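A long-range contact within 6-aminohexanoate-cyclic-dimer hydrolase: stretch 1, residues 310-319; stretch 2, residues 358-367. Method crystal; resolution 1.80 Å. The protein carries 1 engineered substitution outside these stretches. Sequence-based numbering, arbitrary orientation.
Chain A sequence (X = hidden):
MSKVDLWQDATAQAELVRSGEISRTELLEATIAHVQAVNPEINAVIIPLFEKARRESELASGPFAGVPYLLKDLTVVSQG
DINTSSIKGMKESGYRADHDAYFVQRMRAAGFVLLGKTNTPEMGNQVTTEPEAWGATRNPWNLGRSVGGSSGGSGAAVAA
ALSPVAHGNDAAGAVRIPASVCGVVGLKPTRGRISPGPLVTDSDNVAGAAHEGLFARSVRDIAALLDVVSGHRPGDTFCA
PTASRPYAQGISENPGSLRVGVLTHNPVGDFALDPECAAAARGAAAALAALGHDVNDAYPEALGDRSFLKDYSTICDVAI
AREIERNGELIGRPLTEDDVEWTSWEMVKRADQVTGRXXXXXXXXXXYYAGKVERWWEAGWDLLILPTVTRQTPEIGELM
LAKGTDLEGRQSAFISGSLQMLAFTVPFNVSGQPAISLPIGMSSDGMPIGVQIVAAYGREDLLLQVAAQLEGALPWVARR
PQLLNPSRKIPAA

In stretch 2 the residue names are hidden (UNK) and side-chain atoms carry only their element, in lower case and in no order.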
# COMPACT_ATOMS: atom_id res chain seq x y z
N LYS A 310 -2.41 -20.77 3.76
CA LYS A 310 -1.51 -21.63 4.52
C LYS A 310 -0.18 -21.72 3.77
O LYS A 310 0.89 -21.60 4.37
CB LYS A 310 -2.11 -23.03 4.67
CG LYS A 310 -1.27 -23.96 5.53
CD LYS A 310 -1.84 -25.37 5.55
CE LYS A 310 -0.97 -26.29 6.39
NZ LYS A 310 0.43 -26.34 5.90
N ASP A 311 -0.27 -21.92 2.46
CA ASP A 311 0.91 -22.01 1.60
C ASP A 311 1.64 -20.68 1.56
O ASP A 311 2.86 -20.64 1.54
CB ASP A 311 0.50 -22.40 0.18
CG ASP A 311 -0.20 -23.74 0.13
OD1 ASP A 311 0.43 -24.77 0.46
OD2 ASP A 311 -1.40 -23.77 -0.25
N TYR A 312 0.88 -19.59 1.53
CA TYR A 312 1.47 -18.27 1.49
C TYR A 312 2.25 -18.00 2.78
O TYR A 312 3.33 -17.41 2.76
CB TYR A 312 0.36 -17.23 1.31
CG TYR A 312 0.85 -15.82 1.09
CD1 TYR A 312 1.79 -15.53 0.09
CD2 TYR A 312 0.37 -14.76 1.86
CE1 TYR A 312 2.23 -14.23 -0.13
CE2 TYR A 312 0.80 -13.46 1.64
CZ TYR A 312 1.73 -13.20 0.66
OH TYR A 312 2.17 -11.91 0.46
N SER A 313 1.69 -18.44 3.90
CA SER A 313 2.32 -18.25 5.20
C SER A 313 3.69 -18.93 5.25
O SER A 313 4.64 -18.37 5.80
CB SER A 313 1.43 -18.83 6.31
OG SER A 313 1.93 -18.49 7.59
N THR A 314 3.78 -20.12 4.68
CA THR A 314 5.04 -20.86 4.66
C THR A 314 6.09 -20.09 3.88
O THR A 314 7.25 -20.01 4.29
CB THR A 314 4.84 -22.25 4.04
OG1 THR A 314 3.93 -23.01 4.86
CG2 THR A 314 6.17 -22.99 3.93
N ILE A 315 5.69 -19.51 2.75
CA ILE A 315 6.61 -18.73 1.94
C ILE A 315 7.04 -17.51 2.74
O ILE A 315 8.21 -17.12 2.71
CB ILE A 315 5.95 -18.30 0.62
CG1 ILE A 315 5.69 -19.52 -0.25
CG2 ILE A 315 6.83 -17.28 -0.09
CD1 ILE A 315 4.87 -19.25 -1.49
N CYS A 316 6.10 -16.91 3.46
CA CYS A 316 6.39 -15.74 4.27
C CYS A 316 7.39 -16.06 5.39
O CYS A 316 8.24 -15.24 5.72
CB CYS A 316 5.10 -15.17 4.87
SG CYS A 316 4.11 -14.22 3.68
N ASP A 317 7.30 -17.26 5.97
CA ASP A 317 8.24 -17.65 7.02
C ASP A 317 9.66 -17.60 6.48
O ASP A 317 10.56 -17.07 7.11
CB ASP A 317 7.95 -19.06 7.54
CG ASP A 317 6.69 -19.14 8.37
OD1 ASP A 317 6.27 -18.11 8.92
OD2 ASP A 317 6.12 -20.25 8.48
N VAL A 318 9.84 -18.17 5.29
CA VAL A 318 11.14 -18.22 4.63
C VAL A 318 11.63 -16.82 4.26
O VAL A 318 12.80 -16.51 4.44
CB VAL A 318 11.07 -19.10 3.36
CG1 VAL A 318 12.36 -18.97 2.53
CG2 VAL A 318 10.85 -20.55 3.76
N ALA A 319 10.72 -15.99 3.75
CA ALA A 319 11.08 -14.63 3.35
C ALA A 319 11.57 -13.77 4.51
O ALA A 319 12.58 -13.07 4.38
CB ALA A 319 9.89 -13.96 2.67
N UNK A 358 8.93 -28.45 -0.45
CA UNK A 358 7.77 -27.81 0.18
C UNK A 358 7.60 -26.37 -0.29
O UNK A 358 6.49 -25.94 -0.62
c UNK A 358 7.91 -27.86 1.70
N UNK A 359 8.71 -25.62 -0.32
CA UNK A 359 8.68 -24.22 -0.75
C UNK A 359 8.19 -24.15 -2.20
O UNK A 359 7.33 -23.33 -2.53
c UNK A 359 10.43 -20.34 -2.59
c UNK A 359 9.85 -21.19 -0.01
c UNK A 359 10.08 -23.61 -0.67
c UNK A 359 10.12 -22.14 -0.99
c UNK A 359 9.87 -19.83 -0.31
c UNK A 359 10.41 -21.70 -2.28
c UNK A 359 10.17 -19.41 -1.60
N UNK A 360 8.75 -25.01 -3.05
CA UNK A 360 8.35 -25.04 -4.46
C UNK A 360 6.87 -25.35 -4.60
O UNK A 360 6.18 -24.77 -5.44
c UNK A 360 9.18 -26.06 -5.21
N UNK A 361 6.37 -26.29 -3.79
CA UNK A 361 4.96 -26.66 -3.85
C UNK A 361 4.06 -25.50 -3.45
O UNK A 361 3.00 -25.29 -4.04
c UNK A 361 4.70 -27.87 -2.95
N UNK A 362 4.48 -24.74 -2.43
CA UNK A 362 3.70 -23.61 -1.96
C UNK A 362 3.57 -22.56 -3.06
O UNK A 362 2.50 -21.98 -3.26
s UNK A 362 4.20 -23.97 0.78
c UNK A 362 4.35 -22.98 -0.73
N UNK A 363 4.65 -22.31 -3.78
CA UNK A 363 4.62 -21.34 -4.87
C UNK A 363 3.65 -21.81 -5.94
O UNK A 363 2.87 -21.03 -6.49
c UNK A 363 6.94 -20.48 -4.45
c UNK A 363 5.92 -20.22 -6.71
c UNK A 363 6.02 -21.11 -5.48
N UNK A 364 3.68 -23.11 -6.25
CA UNK A 364 2.77 -23.64 -7.26
C UNK A 364 1.32 -23.44 -6.82
O UNK A 364 0.46 -23.14 -7.64
c UNK A 364 3.01 -25.14 -7.48
o UNK A 364 4.52 -26.61 -8.57
c UNK A 364 4.18 -25.42 -8.40
o UNK A 364 4.76 -24.45 -8.94
N UNK A 365 1.05 -23.60 -5.53
CA UNK A 365 -0.30 -23.42 -5.02
C UNK A 365 -0.79 -22.00 -5.26
O UNK A 365 -1.97 -21.78 -5.52
o UNK A 365 -2.60 -25.64 -4.00
o UNK A 365 -1.02 -26.97 -4.72
c UNK A 365 -0.38 -25.24 -3.21
c UNK A 365 -1.40 -26.01 -4.04
c UNK A 365 -0.37 -23.75 -3.52
N UNK A 366 0.12 -21.04 -5.18
CA UNK A 366 -0.24 -19.65 -5.42
C UNK A 366 -0.60 -19.45 -6.89
O UNK A 366 -1.59 -18.79 -7.21
c UNK A 366 2.28 -17.48 -3.38
c UNK A 366 0.19 -18.61 -2.64
c UNK A 366 0.91 -18.71 -5.04
c UNK A 366 1.37 -18.68 -3.58
N UNK A 367 0.19 -20.04 -7.78
CA UNK A 367 -0.07 -19.90 -9.21
C UNK A 367 -1.41 -20.53 -9.56
O UNK A 367 -2.18 -19.98 -10.33
n UNK A 367 5.70 -16.99 -8.43
c UNK A 367 1.04 -20.56 -10.05
c UNK A 367 4.40 -17.23 -8.55
c UNK A 367 2.60 -18.63 -9.50
n UNK A 367 3.52 -16.44 -7.95
c UNK A 367 2.46 -20.14 -9.70
n UNK A 367 4.00 -18.26 -9.28
O HOH W 1 -3.74 -24.59 -1.34

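Position 358 carries one side-chain carbon, set sideways to the first helix and making no contact with it; a lone CB is alanine, Ala358. Its backbone O accepts the helical bond from the N of position 362, 3.0 Å away.

Position 359 has one carbon followed by a ring of six carbons with no further atom on it, and the ring lies against Ile315 and Val318, hence Phe359. Its CA-to-CB bond points sideways, but chi1 is t (-175°) and the end of the side chain comes nearer to stretch 1. There CE1 lies 4.0 Å from Ile315 CG2 and 3.9 Å from Val318 CG1, both oblique to the ring, although the CA atoms of Ile315 and Phe359 are 6.5 Å apart.

Position 360 again has a single carbon, pointing away from the first helix: Ala360. Position 361 also has one carbon, sideways and clear of stretch 1, making it Ala361. Neither takes part in the packing.

At position 362 one carbon bears one sulfur and nothing else; the sulfur lies against Thr314, the carbon against Asp311 and Ile315. This is cysteine, Cys362. It points toward the partner where the backbones come nearest, its CA 4.8 Å from the CA of Asp311. CB sits 3.6 Å from Asp311 O and 3.7 Å from Ile315 CG1, while SG lies 3.7 Å from Thr314 CB. A compact side chain occupies the tightest point of the crossing.

Position 363 shows three carbons, the first carrying the other two, with one of the branches touching Ile315: a beta-branched valine, Val363. Its CA-to-CB bond points away, yet CG2 still comes within 3.8 Å of Ile315 CD1.

Position 364 has two carbons, the second holding two oxygens. One methylene before a carboxylate means aspartate, Asp364, and it stays out of reach of stretch 1.

Position 365 has three carbons, the third carrying two oxygens, and its first carbon touches Asp311; one methylene longer, it is Glu365. CB points toward stretch 1 and lies 3.4 Å from Asp311 OD2, but the end of the side chain leads away. The two carboxylates remain close, with OE1 4.4 Å from Asp311 OD2, and one water donates to both, its O 2.7 Å from Asp311 OD2 and 3.1 Å from Glu365 OE1.

Position 366 has four carbons forked at the second, one tip meeting Ile315 and Tyr312, so leucine, Leu366. Its end comes nearer from a sideways start, placing CD1 3.7 Å from Ile315 CD1 and 4.0 Å from Tyr312 CD1.

Position 367 runs through three carbons and a nitrogen to a carbon with two more nitrogens, a guanidinium: Arg367. It does not reach stretch 1 and is hydrogen-bonded elsewhere in the structure.

The rules are economical. Two helices cross at -132° with axes 8.6 Å apart, burying 485 Å² without a direct hydrogen bond between them. Ile315 is the knob, seated among Phe359, Cys362, Val363 and Leu366. The small Cys362 accompanies the close approach beside Asp311, the ends of Phe359 and Leu366 come nearer to pack on Ile315, and one water donates to both carboxylates of the like-charged pair.

Stretch 2 358-367: AFAACVDELR
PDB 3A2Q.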